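Local coordinates for protein D-alanyl-D-alanine carboxypeptidase (Vibrio cholerae, PDB 5TR7) that probably removes the terminal D-alanine from peptidoglycan precursor peptides, as a serine-type penicillin-binding carboxypeptidase of the peptidase S11 family, at residues 4-9 / 237-242; 11-16 / 221-226; 32-37 / 203-208; 193-198 / 243-248; 209-214 / 226-231. One frame throughout, in Å; residues are numbered along the deposited sequence.

Interaction 1: 4-9 / 237-242; sequences PQIAAK and KAESKK
E239 reaches out from its helix to I6 and A7 of the N-terminal loop, and its side chain carries most of the contact. CB of E239 lies 4.0 Å from CG2 of I6, the two side chains running past one another in opposing senses. The nearest neighbour of CG across the contact is the amide N of A7. The chain then bends at chi2 (-56°), which brings CD close to the N and CB of A7. At the tip, OE2 of E239 accepts a nearly straight hydrogen bond from N of A7 (2.8 Å, 169° at the hydrogen); the donor comes from above the carboxylate plane, 44° out of it. OE2 of E239 also lies 3.4 Å from CA of I6. The other oxygen, OE1 of E239, forms a salt bridge with NZ of K242 at 2.7 Å, met on the syn side. One carboxylate thus ties the loop amide to a lysine one helical turn further on, and the two bonds limit its rotation. A7 is the centre of an inverse gamma turn, closed by a weak bond from N of A8 to O of I6. Beside the polar grip, CD1 of I6 lies 4.2 Å from CB of K242. I6 also packs on L243 of helix 233-251, while A8, just ahead of strand 10-15, rests on V227 and T230 of strand 221-230, so the loop spans from helix to sheet.

Interaction 2: 11-16 / 221-226; sequences YVLMDY and MRLVAV
Strands 10-15 and 221-230 are antiparallel neighbours in the five-stranded sheet of the penicillin-binding domain, and V12 to Y16 pair with V226 to R222 along it. V12 with V226 and M14 with V224 are hydrogen-bonded pairs; L13 with A225 and D15 with L223 are the non-hydrogen-bonded ones. The bond from N of V224 to O of M14, 2.8 Å, is almost straight, and N of Y16 prolongs the ladder to O of R222 at 3.0 Å. On one face CG1 of V12 sits 3.7 Å from CB of V226. On the other, CD1 of L13 lies among CB of A225, CB of L223 and the carbonyl O of V224. Where the strand ends, CG of Y16 is anti to the backbone N (chi1 169°), and CD of R222 lies over one face of the ring, offset toward its rim, in a CH-pi contact 4.0 Å from the centroid. The guanidinium plane is turned 70° from the ring and is held by D198 and S215. A water donates to OD1 of D15 (2.7 Å) and accepts from N of R222, joining the two strands beyond the last direct bond; OD2 of D15 is bonded to S18. Helix 150-163 packs against V12, M14 and Y16, whereas helix 233-251 covers Y11, D15 and L223; the paired strands lie between these two helices.

Interaction 3: 32-37 / 203-208; sequences SPASLT and GHTSGA
T205 meets S32 through both branches of its side chain. OG1 of T205, beside the backbone N of its own residue (chi1 -61°), donates a short hydrogen bond to the carbonyl O of S32 at 2.6 Å; the C=O...OG1 angle is 159°, with the hydroxyl tilted 21° from the carbonyl plane. CG2 of T205 comes 3.7 Å from CB of S32, so hydroxyl and methyl both rest against that residue. One residue earlier in strand 196-205, the carbonyl O of H204 lies close to CB of A34, and CB of S35 lies 4.2 Å from CA of G203. CD2 of L36 reaches N of G203 at 4.0 Å. Behind this first shell the turn is fixed from within: O of A34 accepts from both N and OG1 of T37, each at 2.8 Å, and N of L36 bonds to O of P33. A second bond to OG1 of T205 comes from ND2 of N211, which helps position the hydroxyl. S35 is the predicted acyl-ester nucleophile, first residue of an SxxK motif; its OG is hydrogen-bonded to NZ of K38, the predicted proton acceptor, and S98 of the predicted active site is close by. The contact sets this turn against the strand that also carries K201, a predicted substrate-binding residue. Segment 32-37 leads into helix 37-50, and G203 pairs with N211 of neighbouring strand 209-218, placing the turn at the edge of the five-stranded sheet.

Interaction 4: 193-198 / 243-248; sequences KSMNVD and LLSYGF
The backbones of M195, in the loop that runs into the edge strand 196-205, and of S245, on helix 233-251, stay well apart, with CA of M195 8.9 Å from CA of S245, and side chains bridge the gap. This is helix-on-sheet packing, helix 233-251 lying over one face of the five-stranded sheet, with a Met-aromatic contact at its margin. The methionine chain bends at chi2 (-142°), and SD of M195 comes 4.1 Å from both CB of L244 and CE2 of F248. Sulfur sits at the edge of the F248 ring, 5.5 Å from its centroid and 88° off the normal, and the CE methyl also lies near the ring plane. L244 faces the loop with CB 3.7 Å from CE of M195, while CD1 of L244 comes loosely to 4.5 Å from CG2 of V197. The same helix face reaches deeper: L244 packs on L223 and A225, and F248 on L223 and A216, within the sheet. S245 has its hydroxyl bonded to O of K241, one turn earlier in the helix. The CE methyl of M195 rests 3.2 Å from OG of S245.

Interaction 5: 209-214 / 226-231; sequences GYNLVS and VVMGTD
The side chain of N211 and the backbone of Y210 bond to segment 226-231, and the contact is tightest around them. OD1 of N211 accepts from N of G229 at 2.8 Å, the donor lying nearly in line with its C=O. CG of N211 is placed beside its own backbone N (chi1 -52°), where SD of M228 comes within 3.7 Å and CE of M228 within 3.8 Å, the two side chains crossing. The carbonyl O of Y210 holds two donors of T230: N at 2.9 Å, almost straight, and OG1 at 2.8 Å from above the carbonyl plane. OG1 of T230 sits between N and C of its own backbone (chi1 54°), which turns it onto that oxygen. Strands 209-218 and 221-230 form a beta hairpin of the sheet, and its antiparallel register slips by one residue here: G229 and T230 both face Y210 in a G1 beta bulge, with G229 at positive phi. At this bulge CA of G209 comes within 3.9 Å of CA of G229. Beyond the slip the ladder is regular, L212 and V227 exchanging two backbone bonds, and CG1 of V213 runs alongside CG2 of V226, 4.1 Å away, the two side chains extending in the same direction. Packing thins at the open end, beyond T230, where D231 is exposed. There the Y210 ring meets backbone with its edge, CD2 of Y210 lying 3.8 Å from O of T230; outside the two segments, H204 stacks edge-to-face with it and R236 touches the Y210 side chain.

In the fold
All five interactions belong to the domain built on the five-stranded antiparallel sheet. Interactions 2 and 5 share V226 and strand 221-230, pairing it with 10-15 on one side and 209-218 on the other; their centres are about 13 Å apart. Interactions 3 and 5 have centres about 9 Å apart. Interactions 3 and 4 both use the edge strand 196-205, with centres about 23 Å apart. Interactions 1 and 4 both use helix 233-251, centres about 12 Å apart. Along the chain, interaction 1 closes a loop enclosing interactions 2, 3 and 5, so the N-terminal segment and helix 233-251 are brought together on the sheet that carries the probable active-site strand.

Interaction 1: 4-9 / 237-242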
# COMPACT_ATOMS: atom_id res chain seq x y z
N PRO A 4 9.46 11.97 -19.32
CA PRO A 4 9.01 13.33 -19.02
C PRO A 4 9.50 13.73 -17.64
O PRO A 4 10.16 12.93 -16.94
CB PRO A 4 7.48 13.21 -19.04
CG PRO A 4 7.22 11.78 -18.66
CD PRO A 4 8.50 10.98 -18.82
N GLN A 5 9.25 14.98 -17.30
CA GLN A 5 9.63 15.50 -16.01
C GLN A 5 8.45 15.33 -15.14
O GLN A 5 7.32 15.61 -15.54
CB GLN A 5 10.14 16.93 -16.08
CG GLN A 5 11.45 16.88 -16.85
CD GLN A 5 12.36 18.07 -16.64
OE1 GLN A 5 12.13 18.92 -15.77
NE2 GLN A 5 13.42 18.13 -17.42
N ILE A 6 8.73 14.83 -13.95
CA ILE A 6 7.73 14.51 -13.00
C ILE A 6 8.00 15.33 -11.80
O ILE A 6 9.11 15.38 -11.37
CB ILE A 6 7.86 12.99 -12.66
CG1 ILE A 6 7.63 12.11 -13.91
CG2 ILE A 6 6.94 12.56 -11.54
CD1 ILE A 6 6.31 12.29 -14.59
N ALA A 7 7.02 16.03 -11.28
CA ALA A 7 7.24 16.90 -10.10
C ALA A 7 7.15 16.03 -8.82
O ALA A 7 6.14 16.00 -8.13
CB ALA A 7 6.18 18.01 -10.07
N ALA A 8 8.23 15.32 -8.51
CA ALA A 8 8.21 14.45 -7.36
C ALA A 8 9.63 14.26 -6.90
O ALA A 8 10.52 14.33 -7.69
CB ALA A 8 7.60 13.10 -7.75
N LYS A 9 9.83 13.97 -5.62
CA LYS A 9 11.19 13.79 -5.10
C LYS A 9 11.85 12.48 -5.60
O LYS A 9 13.06 12.43 -5.80
CB LYS A 9 11.14 13.88 -3.60
CG LYS A 9 12.49 13.91 -2.88
CD LYS A 9 12.25 13.63 -1.40
CE LYS A 9 13.51 13.60 -0.56
NZ LYS A 9 13.11 13.13 0.81
N LYS A 237 -2.00 12.78 -8.32
CA LYS A 237 -2.75 12.17 -9.41
C LYS A 237 -2.16 12.50 -10.76
O LYS A 237 -1.88 11.60 -11.54
CB LYS A 237 -4.20 12.59 -9.41
CG LYS A 237 -5.06 11.88 -8.38
CD LYS A 237 -6.56 12.18 -8.54
CE LYS A 237 -6.98 13.50 -7.91
NZ LYS A 237 -8.47 13.62 -7.99
N ALA A 238 -1.99 13.79 -11.06
CA ALA A 238 -1.48 14.19 -12.37
C ALA A 238 -0.12 13.63 -12.71
O ALA A 238 0.06 13.11 -13.79
CB ALA A 238 -1.45 15.69 -12.51
N GLU A 239 0.82 13.62 -11.78
CA GLU A 239 2.13 13.15 -12.12
C GLU A 239 2.10 11.64 -12.33
O GLU A 239 2.80 11.13 -13.20
CB GLU A 239 3.14 13.55 -11.04
CG GLU A 239 3.23 15.07 -10.84
CD GLU A 239 3.55 15.88 -12.09
OE1 GLU A 239 2.69 16.64 -12.57
OE2 GLU A 239 4.60 15.68 -12.68
N SER A 240 1.27 10.93 -11.58
CA SER A 240 1.17 9.48 -11.78
C SER A 240 0.54 9.17 -13.12
O SER A 240 0.99 8.26 -13.81
CB SER A 240 0.36 8.85 -10.64
OG SER A 240 1.11 8.98 -9.45
N LYS A 241 -0.45 9.97 -13.49
CA LYS A 241 -1.13 9.78 -14.79
C LYS A 241 -0.12 10.03 -15.90
O LYS A 241 -0.05 9.23 -16.83
CB LYS A 241 -2.41 10.64 -14.95
CG LYS A 241 -3.26 10.26 -16.10
CD LYS A 241 -4.47 11.16 -16.36
CE LYS A 241 -5.40 10.47 -17.39
NZ LYS A 241 -6.63 11.25 -17.69
N LYS A 242 0.75 11.06 -15.77
CA LYS A 242 1.75 11.34 -16.82
C LYS A 242 2.71 10.18 -16.90
O LYS A 242 3.02 9.72 -17.97
CB LYS A 242 2.62 12.57 -16.57
CG LYS A 242 1.95 13.89 -16.69
CD LYS A 242 2.81 15.03 -16.12
CE LYS A 242 1.94 16.27 -16.09
NZ LYS A 242 2.44 17.31 -15.15

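Interaction 2: 11-16 / 221-226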
# COMPACT_ATOMS: atom_id res chain seq x y z
N TYR A 11 10.79 8.71 -8.16
CA TYR A 11 9.78 7.89 -8.81
C TYR A 11 10.39 6.76 -9.56
O TYR A 11 11.61 6.74 -9.81
CB TYR A 11 8.93 8.71 -9.77
CG TYR A 11 9.68 9.33 -10.95
CD1 TYR A 11 9.91 8.61 -12.13
CD2 TYR A 11 10.14 10.64 -10.91
CE1 TYR A 11 10.55 9.19 -13.21
CE2 TYR A 11 10.79 11.22 -11.99
CZ TYR A 11 10.98 10.49 -13.14
OH TYR A 11 11.61 11.05 -14.22
N VAL A 12 9.53 5.79 -9.85
CA VAL A 12 9.90 4.67 -10.69
C VAL A 12 8.72 4.24 -11.49
O VAL A 12 7.59 4.30 -11.02
CB VAL A 12 10.56 3.51 -9.94
CG1 VAL A 12 9.65 2.96 -8.89
CG2 VAL A 12 10.91 2.41 -10.92
N LEU A 13 8.96 3.84 -12.72
CA LEU A 13 7.91 3.35 -13.57
C LEU A 13 8.40 2.01 -14.01
O LEU A 13 9.46 1.91 -14.54
CB LEU A 13 7.71 4.26 -14.76
CG LEU A 13 6.80 3.74 -15.85
CD1 LEU A 13 5.49 3.28 -15.27
CD2 LEU A 13 6.57 4.80 -16.90
N MET A 14 7.62 0.98 -13.80
CA MET A 14 8.04 -0.37 -14.11
C MET A 14 7.04 -1.12 -14.92
O MET A 14 5.84 -1.03 -14.68
CB MET A 14 8.26 -1.11 -12.78
CG MET A 14 8.54 -2.59 -12.88
SD MET A 14 8.68 -3.37 -11.27
CE MET A 14 10.34 -2.88 -10.83
N ASP A 15 7.54 -1.84 -15.90
CA ASP A 15 6.71 -2.75 -16.69
C ASP A 15 6.40 -3.96 -15.77
O ASP A 15 7.31 -4.62 -15.30
CB ASP A 15 7.47 -3.22 -17.94
CG ASP A 15 6.87 -4.45 -18.58
OD1 ASP A 15 5.63 -4.62 -18.61
OD2 ASP A 15 7.66 -5.29 -19.02
N TYR A 16 5.13 -4.23 -15.53
CA TYR A 16 4.72 -5.31 -14.67
C TYR A 16 5.18 -6.64 -15.18
O TYR A 16 5.54 -7.48 -14.38
CB TYR A 16 3.18 -5.39 -14.48
CG TYR A 16 2.73 -6.67 -13.80
CD1 TYR A 16 2.63 -6.74 -12.40
CD2 TYR A 16 2.39 -7.80 -14.53
CE1 TYR A 16 2.26 -7.91 -11.79
CE2 TYR A 16 1.98 -8.98 -13.90
CZ TYR A 16 1.93 -9.01 -12.52
OH TYR A 16 1.57 -10.18 -11.84
N MET A 221 -1.01 -4.38 -21.84
CA MET A 221 0.02 -3.83 -20.98
C MET A 221 -0.42 -3.62 -19.56
O MET A 221 -1.59 -3.37 -19.30
CB MET A 221 0.48 -2.48 -21.54
CG MET A 221 1.10 -2.56 -22.92
SD MET A 221 1.50 -0.93 -23.62
CE MET A 221 -0.07 -0.29 -24.29
N ARG A 222 0.54 -3.74 -18.65
CA ARG A 222 0.32 -3.42 -17.26
C ARG A 222 1.56 -2.76 -16.76
O ARG A 222 2.71 -3.25 -16.97
CB ARG A 222 -0.06 -4.57 -16.36
CG ARG A 222 -0.23 -4.10 -14.89
CD ARG A 222 -0.58 -5.19 -13.87
NE ARG A 222 -1.99 -5.58 -13.87
CZ ARG A 222 -2.95 -4.92 -13.26
NH1 ARG A 222 -4.15 -5.38 -13.34
NH2 ARG A 222 -2.74 -3.75 -12.62
N LEU A 223 1.34 -1.61 -16.11
CA LEU A 223 2.44 -0.86 -15.55
C LEU A 223 2.25 -0.67 -14.09
O LEU A 223 1.14 -0.65 -13.63
CB LEU A 223 2.52 0.52 -16.17
CG LEU A 223 2.69 0.61 -17.69
CD1 LEU A 223 2.40 2.06 -18.15
CD2 LEU A 223 4.12 0.16 -18.06
N VAL A 224 3.36 -0.53 -13.37
CA VAL A 224 3.36 -0.20 -11.96
C VAL A 224 4.17 1.10 -11.85
O VAL A 224 5.28 1.16 -12.36
CB VAL A 224 3.99 -1.28 -11.11
CG1 VAL A 224 4.05 -0.83 -9.66
CG2 VAL A 224 3.17 -2.54 -11.19
N ALA A 225 3.61 2.11 -11.22
CA ALA A 225 4.31 3.38 -11.00
C ALA A 225 4.31 3.78 -9.53
O ALA A 225 3.40 3.45 -8.76
CB ALA A 225 3.66 4.50 -11.80
N VAL A 226 5.42 4.37 -9.13
CA VAL A 226 5.54 4.85 -7.76
C VAL A 226 5.99 6.31 -7.86
O VAL A 226 6.94 6.64 -8.58
CB VAL A 226 6.63 4.07 -7.00
CG1 VAL A 226 6.79 4.60 -5.60
CG2 VAL A 226 6.30 2.60 -7.00
O HOH W 1 3.42 -3.94 -19.96

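Interaction 3: 32-37 / 203-208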
# COMPACT_ATOMS: atom_id res chain seq x y z
N SER A 32 11.11 7.33 4.01
CA SER A 32 10.21 6.89 5.04
C SER A 32 8.92 6.60 4.22
O SER A 32 8.39 7.47 3.57
CB SER A 32 10.14 8.04 6.05
OG SER A 32 9.65 7.63 7.28
N PRO A 33 8.47 5.34 4.15
CA PRO A 33 7.32 4.99 3.29
C PRO A 33 5.94 5.26 3.84
O PRO A 33 4.93 5.30 3.10
CB PRO A 33 7.49 3.49 3.09
CG PRO A 33 8.11 3.03 4.36
CD PRO A 33 9.06 4.14 4.74
N ALA A 34 5.90 5.42 5.16
CA ALA A 34 4.70 5.78 5.87
C ALA A 34 3.59 4.80 5.55
O ALA A 34 3.78 3.60 5.50
CB ALA A 34 4.30 7.23 5.58
N SER A 35 2.44 5.33 5.22
CA SER A 35 1.27 4.49 5.04
C SER A 35 1.42 3.48 3.87
O SER A 35 0.63 2.54 3.74
CB SER A 35 0.08 5.41 4.97
OG SER A 35 -1.12 4.74 5.09
N LEU A 36 2.47 3.62 3.05
CA LEU A 36 2.65 2.66 1.96
C LEU A 36 3.11 1.34 2.59
O LEU A 36 2.99 0.29 1.96
CB LEU A 36 3.65 3.15 0.92
CG LEU A 36 3.24 4.38 0.18
CD1 LEU A 36 4.40 4.71 -0.70
CD2 LEU A 36 1.93 4.20 -0.63
N THR A 37 3.58 1.42 3.83
CA THR A 37 3.94 0.22 4.61
C THR A 37 2.74 -0.77 4.67
O THR A 37 2.91 -1.97 4.78
CB THR A 37 4.29 0.64 6.06
OG1 THR A 37 5.47 1.44 6.04
CG2 THR A 37 4.55 -0.55 6.96
N GLY A 203 -0.22 7.50 0.27
CA GLY A 203 0.38 7.85 1.58
C GLY A 203 1.02 9.18 1.61
O GLY A 203 1.19 9.81 0.55
N HIS A 204 1.50 9.59 2.79
CA HIS A 204 2.20 10.88 2.94
C HIS A 204 3.44 10.69 3.83
O HIS A 204 3.40 9.97 4.82
CB HIS A 204 1.27 11.90 3.57
CG HIS A 204 1.83 13.28 3.62
ND1 HIS A 204 2.70 13.70 4.60
CD2 HIS A 204 1.66 14.34 2.80
CE1 HIS A 204 3.05 14.95 4.37
NE2 HIS A 204 2.39 15.37 3.30
N THR A 205 4.55 11.33 3.48
CA THR A 205 5.82 11.26 4.28
C THR A 205 6.06 12.69 4.72
O THR A 205 6.33 13.55 3.90
CB THR A 205 6.98 10.73 3.43
OG1 THR A 205 6.70 9.40 2.96
CG2 THR A 205 8.31 10.66 4.23
N SER A 206 5.97 12.94 6.02
CA SER A 206 5.88 14.31 6.53
C SER A 206 6.82 15.43 6.03
O SER A 206 6.34 16.56 5.80
CB SER A 206 5.77 14.30 8.03
OG SER A 206 7.01 13.91 8.48
N GLY A 207 8.11 15.16 5.83
CA GLY A 207 8.99 16.24 5.30
C GLY A 207 9.11 16.26 3.78
O GLY A 207 9.60 17.22 3.23
N ALA A 208 8.58 15.23 3.10
CA ALA A 208 8.72 15.05 1.63
C ALA A 208 7.47 15.33 0.81
O ALA A 208 7.54 16.09 -0.16
CB ALA A 208 9.22 13.65 1.32

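Interaction 4: 193-198 / 243-248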
# COMPACT_ATOMS: atom_id res chain seq x y z
N LYS A 193 -11.88 8.03 -15.84
CA LYS A 193 -12.53 7.27 -16.91
C LYS A 193 -11.69 6.95 -18.13
O LYS A 193 -12.01 6.01 -18.84
CB LYS A 193 -13.80 8.04 -17.30
CG LYS A 193 -14.84 7.87 -16.18
CD LYS A 193 -15.81 9.02 -16.07
CE LYS A 193 -15.10 10.22 -15.43
NZ LYS A 193 -15.93 11.47 -15.42
N SER A 194 -10.72 7.80 -18.45
CA SER A 194 -9.82 7.57 -19.58
C SER A 194 -8.81 6.43 -19.32
O SER A 194 -8.20 5.96 -20.26
CB SER A 194 -9.04 8.84 -19.97
OG SER A 194 -8.16 9.30 -18.95
N MET A 195 -8.61 6.02 -18.08
CA MET A 195 -7.59 5.01 -17.72
C MET A 195 -8.14 3.89 -16.86
O MET A 195 -9.12 4.07 -16.16
CB MET A 195 -6.43 5.60 -16.93
CG MET A 195 -5.25 6.14 -17.70
SD MET A 195 -3.63 5.76 -16.85
CE MET A 195 -2.55 6.63 -18.04
N ASN A 196 -7.50 2.72 -16.91
CA ASN A 196 -7.88 1.58 -16.11
C ASN A 196 -6.84 1.39 -14.99
O ASN A 196 -5.98 0.53 -15.05
CB ASN A 196 -8.05 0.33 -16.97
CG ASN A 196 -8.99 0.55 -18.20
OD1 ASN A 196 -10.19 0.20 -18.19
ND2 ASN A 196 -8.45 1.23 -19.24
N VAL A 197 -6.93 2.25 -13.99
CA VAL A 197 -6.11 2.23 -12.79
C VAL A 197 -6.89 1.43 -11.78
O VAL A 197 -8.03 1.75 -11.45
CB VAL A 197 -5.94 3.63 -12.25
CG1 VAL A 197 -5.10 3.59 -10.99
CG2 VAL A 197 -5.26 4.51 -13.31
N ASP A 198 -6.30 0.35 -11.29
CA ASP A 198 -6.97 -0.52 -10.34
C ASP A 198 -6.19 -0.68 -9.01
O ASP A 198 -6.46 -1.58 -8.24
CB ASP A 198 -7.29 -1.87 -11.06
CG ASP A 198 -6.04 -2.62 -11.48
OD1 ASP A 198 -4.91 -2.13 -11.18
OD2 ASP A 198 -6.20 -3.69 -12.15
N LEU A 243 3.20 9.76 -15.77
CA LEU A 243 4.14 8.69 -15.73
C LEU A 243 3.56 7.49 -16.41
O LEU A 243 4.19 6.91 -17.23
CB LEU A 243 4.51 8.38 -14.31
CG LEU A 243 5.83 7.70 -14.06
CD1 LEU A 243 6.94 8.27 -14.91
CD2 LEU A 243 6.18 7.78 -12.60
N LEU A 244 2.34 7.14 -16.08
CA LEU A 244 1.69 5.96 -16.67
C LEU A 244 1.45 6.12 -18.17
O LEU A 244 1.72 5.18 -18.92
CB LEU A 244 0.38 5.62 -15.95
CG LEU A 244 0.49 5.07 -14.54
CD1 LEU A 244 -0.85 5.18 -13.81
CD2 LEU A 244 0.97 3.65 -14.50
N SER A 245 0.93 7.26 -18.62
CA SER A 245 0.69 7.47 -20.06
C SER A 245 1.97 7.33 -20.85
O SER A 245 1.96 6.77 -21.94
CB SER A 245 0.12 8.84 -20.38
OG SER A 245 -1.05 8.98 -19.65
N TYR A 246 3.06 7.86 -20.32
CA TYR A 246 4.33 7.73 -20.99
C TYR A 246 4.68 6.23 -21.15
O TYR A 246 5.09 5.80 -22.19
CB TYR A 246 5.42 8.44 -20.16
CG TYR A 246 6.81 8.09 -20.59
CD1 TYR A 246 7.39 8.67 -21.75
CD2 TYR A 246 7.56 7.20 -19.87
CE1 TYR A 246 8.68 8.34 -22.18
CE2 TYR A 246 8.87 6.88 -20.25
CZ TYR A 246 9.41 7.42 -21.41
OH TYR A 246 10.69 7.05 -21.74
N GLY A 247 4.45 5.44 -20.15
CA GLY A 247 4.78 4.01 -20.23
C GLY A 247 3.94 3.32 -21.31
O GLY A 247 4.44 2.46 -22.02
N PHE A 248 2.66 3.69 -21.42
CA PHE A 248 1.78 3.06 -22.41
C PHE A 248 2.21 3.43 -23.80
O PHE A 248 2.17 2.59 -24.68
CB PHE A 248 0.30 3.35 -22.13
CG PHE A 248 -0.23 2.69 -20.85
CD1 PHE A 248 -0.05 1.33 -20.63
CD2 PHE A 248 -0.99 3.41 -19.94
CE1 PHE A 248 -0.56 0.72 -19.48
CE2 PHE A 248 -1.48 2.82 -18.79
CZ PHE A 248 -1.28 1.46 -18.58

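Interaction 5: 209-214 / 226-231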
# COMPACT_ATOMS: atom_id res chain seq x y z
N GLY A 209 6.34 14.74 1.18
CA GLY A 209 5.06 15.01 0.50
C GLY A 209 4.16 13.84 0.28
O GLY A 209 4.27 12.85 0.97
N TYR A 210 3.26 13.96 -0.68
CA TYR A 210 2.32 12.93 -1.01
C TYR A 210 2.87 11.90 -1.94
O TYR A 210 3.54 12.20 -2.94
CB TYR A 210 1.05 13.50 -1.63
CG TYR A 210 0.28 14.37 -0.68
CD1 TYR A 210 -0.70 13.82 0.15
CD2 TYR A 210 0.45 15.72 -0.65
CE1 TYR A 210 -1.47 14.61 0.99
CE2 TYR A 210 -0.31 16.52 0.19
CZ TYR A 210 -1.26 15.96 1.00
OH TYR A 210 -1.97 16.76 1.82
N ASN A 211 2.51 10.64 -1.63
CA ASN A 211 2.94 9.52 -2.38
C ASN A 211 1.81 8.71 -3.00
O ASN A 211 0.76 8.59 -2.42
CB ASN A 211 3.63 8.60 -1.41
CG ASN A 211 4.69 9.30 -0.61
OD1 ASN A 211 5.40 10.17 -1.11
ND2 ASN A 211 4.79 8.92 0.66
N LEU A 212 2.11 8.03 -4.11
CA LEU A 212 1.21 7.09 -4.68
C LEU A 212 1.92 5.92 -5.35
O LEU A 212 2.85 6.13 -6.11
CB LEU A 212 0.35 7.76 -5.75
CG LEU A 212 -0.67 6.83 -6.44
CD1 LEU A 212 -1.61 6.12 -5.47
CD2 LEU A 212 -1.51 7.67 -7.40
N VAL A 213 1.46 4.72 -5.07
CA VAL A 213 1.91 3.51 -5.79
C VAL A 213 0.70 3.18 -6.65
O VAL A 213 -0.35 2.87 -6.10
CB VAL A 213 2.27 2.34 -4.90
CG1 VAL A 213 2.71 1.16 -5.72
CG2 VAL A 213 3.42 2.73 -4.07
N SER A 214 0.82 3.23 -7.97
CA SER A 214 -0.31 2.94 -8.82
C SER A 214 -0.02 1.82 -9.80
O SER A 214 1.12 1.50 -10.00
CB SER A 214 -0.69 4.21 -9.62
OG SER A 214 0.43 4.68 -10.37
N VAL A 226 5.42 4.37 -9.13
CA VAL A 226 5.54 4.85 -7.76
C VAL A 226 5.99 6.31 -7.86
O VAL A 226 6.94 6.64 -8.58
CB VAL A 226 6.63 4.07 -7.00
CG1 VAL A 226 6.79 4.60 -5.60
CG2 VAL A 226 6.30 2.60 -7.00
N VAL A 227 5.28 7.18 -7.16
CA VAL A 227 5.63 8.64 -7.14
C VAL A 227 5.72 9.02 -5.68
O VAL A 227 4.83 8.74 -4.92
CB VAL A 227 4.61 9.46 -7.95
CG1 VAL A 227 4.89 10.93 -7.89
CG2 VAL A 227 4.69 9.03 -9.41
N MET A 228 6.84 9.59 -5.28
CA MET A 228 7.04 9.97 -3.88
C MET A 228 7.35 11.42 -3.75
O MET A 228 8.16 11.94 -4.48
CB MET A 228 8.24 9.21 -3.27
CG MET A 228 8.13 7.71 -3.48
SD MET A 228 6.80 6.91 -2.56
CE MET A 228 7.65 6.98 -0.93
N GLY A 229 6.71 12.05 -2.79
CA GLY A 229 7.02 13.43 -2.50
C GLY A 229 6.48 14.47 -3.44
O GLY A 229 7.23 15.30 -3.85
N THR A 230 5.20 14.40 -3.78
CA THR A 230 4.53 15.43 -4.60
C THR A 230 3.98 16.48 -3.65
O THR A 230 3.73 16.24 -2.47
CB THR A 230 3.36 14.92 -5.44
OG1 THR A 230 2.44 14.22 -4.62
CG2 THR A 230 3.91 13.94 -6.49
N ASP A 231 3.80 17.68 -4.15
CA ASP A 231 3.32 18.77 -3.32
C ASP A 231 1.86 18.78 -2.86
O ASP A 231 1.58 19.45 -1.91
CB ASP A 231 3.74 20.10 -3.97
CG ASP A 231 5.29 20.33 -3.88
OD1 ASP A 231 5.99 19.62 -3.13
OD2 ASP A 231 5.80 21.28 -4.51